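Coenzyme A transferase (Yersinia pestis, PDB 3QLI) probably transfers coenzyme A between acyl-CoA and carboxylate substrates such as acetate. Local coordinates at residues 23-28 and 200-205; 179-184 and 205-210; 190-195 and 312-317; 292-297 and 318-323. One frame throughout, in Å; residues are numbered along the deposited sequence.

Contact 1 (23-28 and 200-205)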
loop_
_atom_site.group_PDB
_atom_site.type_symbol
_atom_site.label_atom_id
_atom_site.label_comp_id
_atom_site.label_asym_id
_atom_site.label_seq_id
_atom_site.Cartn_x
_atom_site.Cartn_y
_atom_site.Cartn_z
ATOM N N ASP A 23 40.442 11.407 20.523
ATOM C CA ASP A 23 41.600 12.125 20.016
ATOM C C ASP A 23 42.202 11.415 18.809
ATOM O O ASP A 23 42.666 12.068 17.877
ATOM C CB ASP A 23 42.644 12.313 21.116
ATOM C CG ASP A 23 42.114 13.127 22.282
ATOM O OD1 ASP A 23 41.483 14.186 22.057
ATOM O OD2 ASP A 23 42.319 12.694 23.433
ATOM N N GLU A 24 42.189 10.087 18.820
ATOM C CA GLU A 24 42.665 9.323 17.669
ATOM C C GLU A 24 41.772 9.526 16.440
ATOM O O GLU A 24 42.266 9.642 15.322
ATOM C CB GLU A 24 42.754 7.837 18.005
ATOM C CG GLU A 24 43.650 7.524 19.199
ATOM C CD GLU A 24 43.584 6.062 19.605
ATOM O OE1 GLU A 24 44.131 5.710 20.677
ATOM O OE2 GLU A 24 42.981 5.264 18.852
ATOM N N LYS A 25 40.458 9.581 16.655
ATOM C CA LYS A 25 39.491 9.676 15.554
ATOM C C LYS A 25 39.228 11.093 15.056
ATOM O O LYS A 25 38.760 11.282 13.928
ATOM C CB LYS A 25 38.159 9.035 15.973
ATOM C CG LYS A 25 38.219 7.520 16.146
ATOM C CD LYS A 25 37.032 7.029 16.963
ATOM C CE LYS A 25 37.213 5.583 17.413
ATOM N NZ LYS A 25 37.118 4.608 16.307
ATOM N N LEU A 26 39.502 12.084 15.900
ATOM C CA LEU A 26 39.226 13.469 15.569
ATOM C C LEU A 26 40.153 13.924 14.446
ATOM O O LEU A 26 41.363 13.690 14.506
ATOM C CB LEU A 26 39.421 14.367 16.804
ATOM C CG LEU A 26 39.185 15.867 16.605
ATOM C CD1 LEU A 26 37.718 16.178 16.293
ATOM C CD2 LEU A 26 39.647 16.671 17.831
ATOM N N THR A 27 39.591 14.579 13.433
ATOM C CA THR A 27 40.385 15.034 12.295
ATOM C C THR A 27 39.762 16.255 11.612
ATOM O O THR A 27 38.809 16.847 12.128
ATOM C CB THR A 27 40.594 13.884 11.301
ATOM O OG1 THR A 27 41.615 14.232 10.355
ATOM C CG2 THR A 27 39.286 13.551 10.587
ATOM N N THR A 28 40.302 16.659 10.464
ATOM C CA THR A 28 39.702 17.771 9.735
ATOM C C THR A 28 38.699 17.227 8.734
ATOM O O THR A 28 38.819 16.084 8.297
ATOM C CB THR A 28 40.744 18.584 8.971
ATOM O OG1 THR A 28 41.376 17.737 8.002
ATOM C CG2 THR A 28 41.800 19.159 9.947
ATOM N N ASP A 200 34.041 5.882 12.933
ATOM C CA ASP A 200 35.340 5.715 12.301
ATOM C C ASP A 200 36.149 6.996 12.295
ATOM O O ASP A 200 37.384 6.963 12.356
ATOM C CB ASP A 200 35.187 5.155 10.891
ATOM C CG ASP A 200 34.678 3.736 10.898
ATOM O OD1 ASP A 200 35.473 2.814 11.178
ATOM O OD2 ASP A 200 33.474 3.549 10.638
ATOM N N ALA A 201 35.461 8.125 12.220
ATOM C CA ALA A 201 36.147 9.411 12.231
ATOM C C ALA A 201 35.221 10.507 12.709
ATOM O O ALA A 201 33.997 10.418 12.542
ATOM C CB ALA A 201 36.697 9.742 10.844
ATOM N N ILE A 202 35.817 11.547 13.288
ATOM C CA ILE A 202 35.079 12.645 13.901
ATOM C C ILE A 202 35.600 14.002 13.440
ATOM O O ILE A 202 36.814 14.231 13.421
ATOM C CB ILE A 202 35.251 12.606 15.430
ATOM C CG1 ILE A 202 34.828 11.237 15.975
ATOM C CG2 ILE A 202 34.494 13.771 16.089
ATOM C CD1 ILE A 202 35.379 10.939 17.380
ATOM N N VAL A 203 34.692 14.894 13.061
ATOM C CA VAL A 203 35.047 16.305 12.903
ATOM C C VAL A 203 34.109 17.105 13.790
ATOM O O VAL A 203 33.078 16.584 14.229
ATOM C CB VAL A 203 34.943 16.793 11.436
ATOM C CG1 VAL A 203 35.800 15.918 10.523
ATOM C CG2 VAL A 203 33.477 16.809 10.954
ATOM N N GLU A 204 34.471 18.358 14.064
ATOM C CA GLU A 204 33.670 19.229 14.928
ATOM C C GLU A 204 33.339 20.509 14.187
ATOM O O GLU A 204 34.225 21.154 13.609
ATOM C CB GLU A 204 34.425 19.572 16.218
ATOM C CG GLU A 204 34.711 18.364 17.108
ATOM C CD GLU A 204 35.714 18.644 18.232
ATOM O OE1 GLU A 204 36.568 19.551 18.092
ATOM O OE2 GLU A 204 35.661 17.934 19.256
ATOM N N ASN A 205 32.064 20.869 14.202
ATOM C CA ASN A 205 31.578 22.064 13.525
ATOM C C ASN A 205 30.318 22.555 14.214
ATOM O O ASN A 205 29.220 22.045 13.955
ATOM C CB ASN A 205 31.278 21.788 12.047
ATOM C CG ASN A 205 30.962 23.058 11.275
ATOM O OD1 ASN A 205 31.673 24.054 11.399
ATOM N ND2 ASN A 205 29.890 23.037 10.486
HETATM O O HOH W 1 37.233 18.933 13.335
#

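Contact 2 (179-184 and 205-210)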
loop_
_atom_site.group_PDB
_atom_site.type_symbol
_atom_site.label_atom_id
_atom_site.label_comp_id
_atom_site.label_asym_id
_atom_site.label_seq_id
_atom_site.Cartn_x
_atom_site.Cartn_y
_atom_site.Cartn_z
ATOM N N GLU A 179 29.884 14.412 12.392
ATOM C CA GLU A 179 30.188 15.817 12.564
ATOM C C GLU A 179 29.520 16.267 13.859
ATOM O O GLU A 179 28.293 16.399 13.933
ATOM C CB GLU A 179 29.665 16.611 11.369
ATOM C CG GLU A 179 29.863 18.125 11.474
ATOM C CD GLU A 179 29.796 18.796 10.112
ATOM O OE1 GLU A 179 30.195 18.145 9.117
ATOM O OE2 GLU A 179 29.351 19.966 10.026
ATOM N N VAL A 180 30.342 16.457 14.885
ATOM C CA VAL A 180 29.885 16.875 16.197
ATOM C C VAL A 180 29.456 18.340 16.143
ATOM O O VAL A 180 30.162 19.196 15.594
ATOM C CB VAL A 180 31.005 16.681 17.258
ATOM C CG1 VAL A 180 30.681 17.443 18.563
ATOM C CG2 VAL A 180 31.241 15.197 17.523
ATOM N N ASN A 181 28.290 18.622 16.705
ATOM C CA ASN A 181 27.741 19.973 16.695
ATOM C C ASN A 181 26.990 20.198 17.990
ATOM O O ASN A 181 26.005 19.513 18.256
ATOM C CB ASN A 181 26.794 20.127 15.501
ATOM C CG ASN A 181 26.247 21.525 15.363
ATOM O OD1 ASN A 181 26.502 22.388 16.200
ATOM N ND2 ASN A 181 25.503 21.766 14.296
ATOM N N ARG A 182 27.440 21.149 18.806
ATOM C CA ARG A 182 26.796 21.361 20.104
ATOM C C ARG A 182 25.365 21.864 19.933
ATOM O O ARG A 182 24.565 21.818 20.871
ATOM C CB ARG A 182 27.615 22.306 20.995
ATOM C CG ARG A 182 27.737 23.707 20.449
ATOM C CD ARG A 182 28.382 24.668 21.457
ATOM N NE ARG A 182 28.076 26.050 21.097
ATOM C CZ ARG A 182 28.881 26.841 20.392
ATOM N NH1 ARG A 182 30.067 26.400 19.988
ATOM N NH2 ARG A 182 28.504 28.083 20.105
ATOM N N TYR A 183 25.031 22.328 18.731
ATOM C CA TYR A 183 23.650 22.736 18.452
ATOM C C TYR A 183 22.721 21.550 18.177
ATOM O O TYR A 183 21.502 21.713 18.133
ATOM C CB TYR A 183 23.584 23.726 17.290
ATOM C CG TYR A 183 24.162 25.079 17.618
ATOM C CD1 TYR A 183 23.354 26.103 18.093
ATOM C CD2 TYR A 183 25.518 25.332 17.458
ATOM C CE1 TYR A 183 23.878 27.348 18.398
ATOM C CE2 TYR A 183 26.054 26.576 17.766
ATOM C CZ TYR A 183 25.230 27.578 18.231
ATOM O OH TYR A 183 25.759 28.813 18.538
ATOM N N MET A 184 23.287 20.361 17.989
ATOM C CA MET A 184 22.460 19.169 17.771
ATOM C C MET A 184 21.985 18.633 19.121
ATOM O O MET A 184 22.795 18.293 19.970
ATOM C CB MET A 184 23.249 18.079 17.027
ATOM C CG MET A 184 22.411 16.830 16.732
ATOM S SD MET A 184 21.015 17.117 15.632
ATOM C CE MET A 184 21.819 17.117 14.031
ATOM N N ASN A 205 32.064 20.869 14.202
ATOM C CA ASN A 205 31.578 22.064 13.525
ATOM C C ASN A 205 30.318 22.555 14.214
ATOM O O ASN A 205 29.220 22.045 13.955
ATOM C CB ASN A 205 31.278 21.788 12.047
ATOM C CG ASN A 205 30.962 23.058 11.275
ATOM O OD1 ASN A 205 31.673 24.054 11.399
ATOM N ND2 ASN A 205 29.890 23.037 10.486
ATOM N N HIS A 206 30.477 23.549 15.085
ATOM C CA HIS A 206 29.359 24.072 15.880
ATOM C C HIS A 206 28.679 25.231 15.186
ATOM O O HIS A 206 29.206 26.344 15.169
ATOM C CB HIS A 206 29.859 24.517 17.254
ATOM C CG HIS A 206 30.689 23.484 17.951
ATOM N ND1 HIS A 206 30.155 22.308 18.436
ATOM C CD2 HIS A 206 32.011 23.446 18.243
ATOM C CE1 HIS A 206 31.113 21.588 18.994
ATOM N NE2 HIS A 206 32.249 22.256 18.890
ATOM N N VAL A 207 27.507 24.967 14.608
ATOM C CA VAL A 207 26.737 25.981 13.898
ATOM C C VAL A 207 25.265 25.668 14.089
ATOM O O VAL A 207 24.892 24.511 14.258
ATOM C CB VAL A 207 27.049 26.004 12.387
ATOM C CG1 VAL A 207 28.491 26.448 12.136
ATOM C CG2 VAL A 207 26.788 24.631 11.769
ATOM N N PRO A 208 24.419 26.696 14.088
ATOM C CA PRO A 208 23.005 26.396 14.322
ATOM C C PRO A 208 22.461 25.436 13.265
ATOM O O PRO A 208 22.918 25.443 12.121
ATOM C CB PRO A 208 22.337 27.766 14.214
ATOM C CG PRO A 208 23.439 28.738 14.639
ATOM C CD PRO A 208 24.698 28.145 14.070
ATOM N N LEU A 209 21.491 24.614 13.643
ATOM C CA LEU A 209 20.888 23.691 12.687
ATOM C C LEU A 209 20.059 24.454 11.659
ATOM O O LEU A 209 19.495 25.497 11.968
ATOM C CB LEU A 209 19.986 22.693 13.418
ATOM C CG LEU A 209 20.635 21.796 14.472
ATOM C CD1 LEU A 209 19.607 20.797 15.023
ATOM C CD2 LEU A 209 21.850 21.071 13.931
ATOM N N ILE A 210 19.968 23.935 10.440
ATOM C CA ILE A 210 19.124 24.570 9.433
ATOM C C ILE A 210 17.658 24.480 9.836
ATOM O O ILE A 210 17.210 23.489 10.426
ATOM C CB ILE A 210 19.320 23.970 8.019
ATOM C CG1 ILE A 210 18.741 24.915 6.963
ATOM C CG2 ILE A 210 18.706 22.562 7.916
ATOM C CD1 ILE A 210 18.842 24.391 5.540
HETATM O O HOH W 2 27.766 20.945 12.007
#

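Contact 3 (190-195 and 312-317)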
loop_
_atom_site.group_PDB
_atom_site.type_symbol
_atom_site.label_atom_id
_atom_site.label_comp_id
_atom_site.label_asym_id
_atom_site.label_seq_id
_atom_site.Cartn_x
_atom_site.Cartn_y
_atom_site.Cartn_z
ATOM N N GLU A 190 15.417 4.754 20.151
ATOM C CA GLU A 190 15.883 3.417 19.827
ATOM C C GLU A 190 17.026 3.522 18.841
ATOM O O GLU A 190 16.830 4.008 17.716
ATOM C CB GLU A 190 14.764 2.574 19.223
ATOM C CG GLU A 190 15.271 1.227 18.717
ATOM C CD GLU A 190 14.191 0.369 18.091
ATOM O OE1 GLU A 190 13.074 0.876 17.822
ATOM O OE2 GLU A 190 14.468 -0.828 17.870
ATOM N N ALA A 191 18.209 3.079 19.278
ATOM C CA ALA A 191 19.423 3.129 18.469
ATOM C C ALA A 191 19.800 4.567 18.107
ATOM O O ALA A 191 20.551 4.807 17.149
ATOM C CB ALA A 191 19.268 2.264 17.206
ATOM N N ALA A 192 19.291 5.526 18.874
ATOM C CA ALA A 192 19.602 6.936 18.621
ATOM C C ALA A 192 21.006 7.282 19.098
ATOM O O ALA A 192 21.625 8.204 18.587
ATOM C CB ALA A 192 18.585 7.853 19.283
ATOM N N ALA A 193 21.491 6.543 20.089
ATOM C CA ALA A 193 22.824 6.769 20.639
ATOM C C ALA A 193 23.847 5.822 20.010
ATOM O O ALA A 193 23.606 4.619 19.903
ATOM C CB ALA A 193 22.797 6.586 22.159
ATOM N N ILE A 194 24.984 6.355 19.582
ATOM C CA ILE A 194 26.012 5.509 18.976
ATOM C C ILE A 194 27.313 5.651 19.736
ATOM O O ILE A 194 27.790 6.770 19.929
ATOM C CB ILE A 194 26.328 5.918 17.523
ATOM C CG1 ILE A 194 25.065 6.340 16.767
ATOM C CG2 ILE A 194 27.113 4.794 16.814
ATOM C CD1 ILE A 194 24.084 5.234 16.553
ATOM N N HIS A 195 27.901 4.534 20.140
ATOM C CA HIS A 195 29.139 4.571 20.902
ATOM C C HIS A 195 30.345 4.932 20.029
ATOM O O HIS A 195 30.400 4.573 18.858
ATOM C CB HIS A 195 29.379 3.226 21.585
ATOM C CG HIS A 195 30.459 3.268 22.614
ATOM N ND1 HIS A 195 31.717 2.756 22.391
ATOM C CD2 HIS A 195 30.475 3.782 23.867
ATOM C CE1 HIS A 195 32.459 2.934 23.471
ATOM N NE2 HIS A 195 31.728 3.553 24.379
ATOM N N ILE A 312 10.296 12.343 25.001
ATOM C CA ILE A 312 10.345 12.312 23.541
ATOM C C ILE A 312 11.307 11.190 23.176
ATOM O O ILE A 312 12.394 11.082 23.754
ATOM C CB ILE A 312 10.781 13.683 22.944
ATOM C CG1 ILE A 312 9.755 14.763 23.293
ATOM C CG2 ILE A 312 10.933 13.617 21.416
ATOM C CD1 ILE A 312 10.185 16.183 22.931
ATOM N N PHE A 313 10.904 10.329 22.246
ATOM C CA PHE A 313 11.686 9.121 21.981
ATOM C C PHE A 313 11.697 8.811 20.495
ATOM O O PHE A 313 10.693 8.361 19.959
ATOM C CB PHE A 313 11.081 7.947 22.770
ATOM C CG PHE A 313 11.975 6.738 22.862
ATOM C CD1 PHE A 313 13.052 6.723 23.734
ATOM C CD2 PHE A 313 11.707 5.602 22.122
ATOM C CE1 PHE A 313 13.867 5.606 23.836
ATOM C CE2 PHE A 313 12.507 4.483 22.223
ATOM C CZ PHE A 313 13.596 4.484 23.076
ATOM N N SER A 314 12.823 9.047 19.821
ATOM C CA SER A 314 12.879 8.747 18.396
ATOM C C SER A 314 12.977 7.241 18.162
ATOM O O SER A 314 13.574 6.498 18.955
ATOM C CB SER A 314 14.044 9.468 17.718
ATOM O OG SER A 314 15.270 8.922 18.143
ATOM N N ARG A 315 12.373 6.789 17.070
ATOM C CA ARG A 315 12.496 5.392 16.669
ATOM C C ARG A 315 12.707 5.288 15.160
ATOM O O ARG A 315 12.380 6.215 14.414
ATOM C CB ARG A 315 11.276 4.593 17.151
ATOM C CG ARG A 315 11.124 4.656 18.680
ATOM C CD ARG A 315 10.199 3.576 19.243
ATOM N NE ARG A 315 10.711 2.235 18.997
ATOM C CZ ARG A 315 10.246 1.131 19.580
ATOM N NH1 ARG A 315 9.257 1.211 20.461
ATOM N NH2 ARG A 315 10.784 -0.057 19.287
ATOM N N PRO A 316 13.287 4.172 14.700
ATOM C CA PRO A 316 13.607 4.038 13.271
ATOM C C PRO A 316 12.371 3.981 12.390
ATOM O O PRO A 316 11.300 3.596 12.858
ATOM C CB PRO A 316 14.363 2.699 13.193
ATOM C CG PRO A 316 14.085 2.000 14.495
ATOM C CD PRO A 316 13.867 3.086 15.504
ATOM N N VAL A 317 12.533 4.332 11.118
ATOM C CA VAL A 317 11.374 4.515 10.244
ATOM C C VAL A 317 10.646 3.203 9.954
ATOM O O VAL A 317 9.439 3.200 9.733
ATOM C CB VAL A 317 11.754 5.250 8.936
ATOM C CG1 VAL A 317 12.769 4.414 8.121
ATOM C CG2 VAL A 317 10.502 5.598 8.130
#

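Contact 4 (292-297 and 318-323)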
loop_
_atom_site.group_PDB
_atom_site.type_symbol
_atom_site.label_atom_id
_atom_site.label_comp_id
_atom_site.label_asym_id
_atom_site.label_seq_id
_atom_site.Cartn_x
_atom_site.Cartn_y
_atom_site.Cartn_z
ATOM N N VAL A 292 6.633 9.614 20.032
ATOM C CA VAL A 292 7.494 8.891 19.083
ATOM C C VAL A 292 7.525 9.595 17.733
ATOM O O VAL A 292 6.476 10.052 17.242
ATOM C CB VAL A 292 7.005 7.428 18.912
ATOM C CG1 VAL A 292 7.675 6.757 17.726
ATOM C CG2 VAL A 292 7.260 6.635 20.198
ATOM N N PHE A 293 8.727 9.696 17.147
ATOM C CA PHE A 293 8.921 10.303 15.829
ATOM C C PHE A 293 10.140 9.655 15.168
ATOM O O PHE A 293 10.936 9.005 15.846
ATOM C CB PHE A 293 9.137 11.821 15.939
ATOM C CG PHE A 293 10.481 12.207 16.533
ATOM C CD1 PHE A 293 11.512 12.660 15.720
ATOM C CD2 PHE A 293 10.710 12.090 17.907
ATOM C CE1 PHE A 293 12.750 13.008 16.253
ATOM C CE2 PHE A 293 11.947 12.435 18.458
ATOM C CZ PHE A 293 12.970 12.895 17.631
ATOM N N THR A 294 10.289 9.815 13.856
ATOM C CA THR A 294 11.452 9.233 13.182
ATOM C C THR A 294 12.475 10.267 12.686
ATOM O O THR A 294 13.662 9.966 12.611
ATOM C CB THR A 294 11.061 8.231 12.065
ATOM O OG1 THR A 294 12.108 7.267 11.913
ATOM C CG2 THR A 294 10.797 8.928 10.726
ATOM N N PHE A 295 12.026 11.476 12.365
ATOM C CA PHE A 295 12.950 12.605 12.215
ATOM C C PHE A 295 12.223 13.924 12.524
ATOM O O PHE A 295 10.982 13.980 12.523
ATOM C CB PHE A 295 13.670 12.588 10.845
ATOM C CG PHE A 295 12.845 13.120 9.694
ATOM C CD1 PHE A 295 13.071 14.401 9.199
ATOM C CD2 PHE A 295 11.858 12.342 9.099
ATOM C CE1 PHE A 295 12.326 14.904 8.141
ATOM C CE2 PHE A 295 11.110 12.832 8.032
ATOM C CZ PHE A 295 11.345 14.112 7.550
ATOM N N ALA A 296 12.993 14.969 12.828
ATOM C CA ALA A 296 12.415 16.239 13.269
ATOM C C ALA A 296 12.858 17.390 12.379
ATOM O O ALA A 296 14.009 17.447 11.964
ATOM C CB ALA A 296 12.819 16.521 14.696
ATOM N N MET A 297 11.941 18.320 12.119
ATOM C CA MET A 297 12.247 19.537 11.360
ATOM C C MET A 297 11.544 20.683 12.053
ATOM O O MET A 297 10.443 20.511 12.533
ATOM C CB MET A 297 11.723 19.429 9.920
ATOM C CG MET A 297 12.414 18.340 9.079
ATOM S SD MET A 297 12.015 18.459 7.315
ATOM C CE MET A 297 10.336 17.897 7.266
ATOM N N ASP A 318 11.360 2.079 9.998
ATOM C CA ASP A 318 10.703 0.802 9.731
ATOM C C ASP A 318 9.805 0.374 10.897
ATOM O O ASP A 318 9.001 -0.544 10.760
ATOM C CB ASP A 318 11.711 -0.299 9.359
ATOM C CG ASP A 318 12.817 -0.475 10.400
ATOM O OD1 ASP A 318 13.375 0.523 10.913
ATOM O OD2 ASP A 318 13.144 -1.637 10.697
ATOM N N TYR A 319 9.934 1.051 12.036
ATOM C CA TYR A 319 8.966 0.897 13.137
ATOM C C TYR A 319 7.870 1.945 13.021
ATOM O O TYR A 319 6.671 1.638 12.974
ATOM C CB TYR A 319 9.673 1.045 14.488
ATOM C CG TYR A 319 8.766 1.059 15.718
ATOM C CD1 TYR A 319 8.403 -0.124 16.351
ATOM C CD2 TYR A 319 8.292 2.256 16.255
ATOM C CE1 TYR A 319 7.591 -0.122 17.469
ATOM C CE2 TYR A 319 7.475 2.263 17.375
ATOM C CZ TYR A 319 7.130 1.066 17.978
ATOM O OH TYR A 319 6.323 1.061 19.104
ATOM N N VAL A 320 8.289 3.202 12.983
ATOM C CA VAL A 320 7.343 4.303 13.072
ATOM C C VAL A 320 6.329 4.275 11.940
ATOM O O VAL A 320 5.133 4.521 12.164
ATOM C CB VAL A 320 8.072 5.658 13.059
ATOM C CG1 VAL A 320 7.069 6.801 12.923
ATOM C CG2 VAL A 320 8.938 5.808 14.323
ATOM N N ASN A 321 6.804 3.993 10.729
ATOM C CA ASN A 321 5.945 4.020 9.547
ATOM C C ASN A 321 5.396 2.643 9.159
ATOM O O ASN A 321 4.871 2.484 8.065
ATOM C CB ASN A 321 6.683 4.633 8.335
ATOM C CG ASN A 321 6.741 6.146 8.394
ATOM O OD1 ASN A 321 7.131 6.716 9.410
ATOM N ND2 ASN A 321 6.306 6.812 7.313
ATOM N N ASP A 322 5.513 1.653 10.040
ATOM C CA ASP A 322 4.884 0.353 9.790
ATOM C C ASP A 322 3.390 0.484 10.098
ATOM O O ASP A 322 3.010 0.756 11.237
ATOM C CB ASP A 322 5.510 -0.717 10.692
ATOM C CG ASP A 322 4.937 -2.112 10.445
ATOM O OD1 ASP A 322 3.839 -2.229 9.847
ATOM O OD2 ASP A 322 5.592 -3.089 10.864
ATOM N N PRO A 323 2.528 0.300 9.089
ATOM C CA PRO A 323 1.100 0.481 9.384
ATOM C C PRO A 323 0.609 -0.432 10.503
ATOM O O PRO A 323 -0.306 -0.044 11.235
ATOM C CB PRO A 323 0.410 0.115 8.061
ATOM C CG PRO A 323 1.463 0.360 7.005
ATOM C CD PRO A 323 2.781 0.018 7.661
#

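Contact 1 (23-28 and 200-205)
Leu26 lays one methyl, CD1, across the side chain of Glu204, and the two chains cross at about a right angle. CD1 sits 3.7 Å from Glu204 CD and also packs on Ile202 CG2 at 4.0 Å. Leu26 CG is anti to the backbone N (chi1 179°), which turns it toward Glu204. The carboxylate of Glu204 is used further on: its OE2 bonds to the hydroxyl of Tyr22. Beside this pair, Lys25 CB rests on Ile202 CD1 at 3.7 Å. The lysine chain runs extended to CE and then bends, and NZ bonds to Val199 O.

The backbones form a single parallel beta bridge between Leu26 and Ile202. Ile202 N donates to Lys25 O at 3.0 Å, and Thr27 N donates to Ile202 O at 2.8 Å. Strand 201-204 is the outermost strand of a six-stranded parallel sheet with the 3-2-1-4-5-6 order of a Rossmann-like fold. Its inner neighbour is strand 175-180. The chain leaving helix 18-25 therefore adds one bridge to the other edge of strand 201-204.

Past the bridge, Val203 CG1 lies against the turning chain, 3.5 Å from Thr27 O and 3.6 Å from Thr28 C. Thr28 then caps the next helix, its OG1 taking the N-H of Glu31. A water donates to Thr27 O and accepts from Glu204 N at 2.9 Å.

Contact 2 (179-184 and 205-210)
The Tyr183 ring takes Pro208 over one face, and Asn181 OD1 lies at its edge in the ring plane. Tyr183 belongs to a type I beta turn, residues 181-184, that overlaps an Asx turn. It follows strand 175-180 of the Rossmann-like sheet and meets the loop after strand 201-204. Pro208 CA makes a CH-pi contact 4.0 Å from the Tyr183 ring centroid, 22° off the normal. The His206 ring has Arg182 N at its edge, and ND1 accepts that N-H at 3.0 Å. The Arg182 guanidinium has Tyr183 CE2 over one face, offset toward the rim. Its plane is turned 35° from the His206 ring, and NH1 approaches His206 CB to 3.3 Å.

Asn181 is one of the residues that join turn and loop. Its CG is anti to the backbone N (chi1 -176°), which sets it on the loop side. OD1 accepts from Tyr183 N at 2.9 Å and Val207 N at 3.2 Å, from opposite faces of the amide plane. ND2 donates to Val207 O at 2.8 Å, in the plane of both groups. The buried amide, held through both polar atoms, should be fixed in rotation.

Glu179, whose OE1 is hydrogen-bonded to Leu54 N, takes Asn205 ND2 on the anti side of OE2 but tilted well out of the carboxylate plane. One water donates to both Glu179 OE2 and Asn205 O, 2.7 Å from each.

Contact 3 (190-195 and 312-317)
The chain just before strand 193-195, in the N-terminal family region, meets the end of strand 312-314, in the C-terminal one, at a junction held by a side-on salt bridge between Glu190 and Arg315. Both contacting nitrogens of Arg315 go to one oxygen. NE lies 3.0 Å and NH2 2.9 Å from Glu190 OE1, and OE1 sits at the edge of the guanidinium, near its plane. Both donors reach it from the same face of the carboxylate plane, NE on the anti side and NH2 from higher above. The carboxylate and guanidinium planes are 65° apart. The arginine chain bends at chi3 (63°), which turns NE out of the line of the chain.

Glu190 also crosses Pro316 at about a right angle, with OE1 3.3 Å from Pro316 CD. Its backbone N donates to Ser314 O at 2.8 Å. Phe313 CZ comes within 3.5 Å of Glu190 N. Ala192 CB touches Ser314 OG, which bonds to Asn163.

Arg315 has further partners in Asp287, a salt bridge through NH1, and Tyr319, a cation-pi contact. With two acidic partners, Glu190 and Asp287, the guanidinium is probably firmly held and kept positively charged.

Contact 4 (292-297 and 318-323)
Asn321 ND2 donates to two acids, Glu264 OE1 and Asp365 OD2, while OD1 of the same amide lies 4.5 Å from Thr294 CG2. Glu264 is the residue seen covalently joined to coenzyme A in a structure of this protein. Asn321 is the first residue past helix 317-320, so the end of that helix brings a donor to Glu264.

Most of the contact across the segments is made by Val320. Its CG2 reaches Val292 CG1 at 3.8 Å and Thr294 CB at 3.9 Å. Phe293 O is slightly farther from CG2, at 4.1 Å. Val292 and Val320 lie alongside each other with their side chains running opposite ways. Val292 CG1 stands anti to the backbone N (chi1 167°), which puts it on the methyl of Val320.

Val292 and Thr294 both direct CB toward the helix, and Phe293 between them points CB away. This is the alternation of an extended chain. Thr294 interrupts it with its backbone (psi -29°) and separates strand 291-293 from strand 295-296. Helix 317-320 packs against this break. Thr294 OG1 is anti to the backbone N and bonds to Arg315 O, just ahead of the helix.

After Val320 the chain turns, with Asp322 N bonded to Tyr319 O at 3.2 Å. Asp322 is the N-cap of the next helix; OD1 takes the N-H of His324. Pro323 packs on Arg368 of the second subunit.

Overall arrangement
Contacts 1 and 2 lie in the N-terminal Rossmann-like part and share Asn205. Their centres are 14 Å apart, and strands 175-180 and 201-204 pair side by side in one parallel sheet. Contact 1 is at the outer edge of that sheet, contact 2 at and just past the ends of the two strands. Contact 3 has its centre about 18 Å from that of contact 2 and joins the N-terminal region to the later chain. Contact 4, the most central, is 10 Å from it between centres and touches it where Arg315, just after strand 312-314, meets Phe293 and Thr294. The series ends beside the coenzyme A-binding glutamate. Contacts 1, 2 and 3 interleave along the chain, as do 3 and 4.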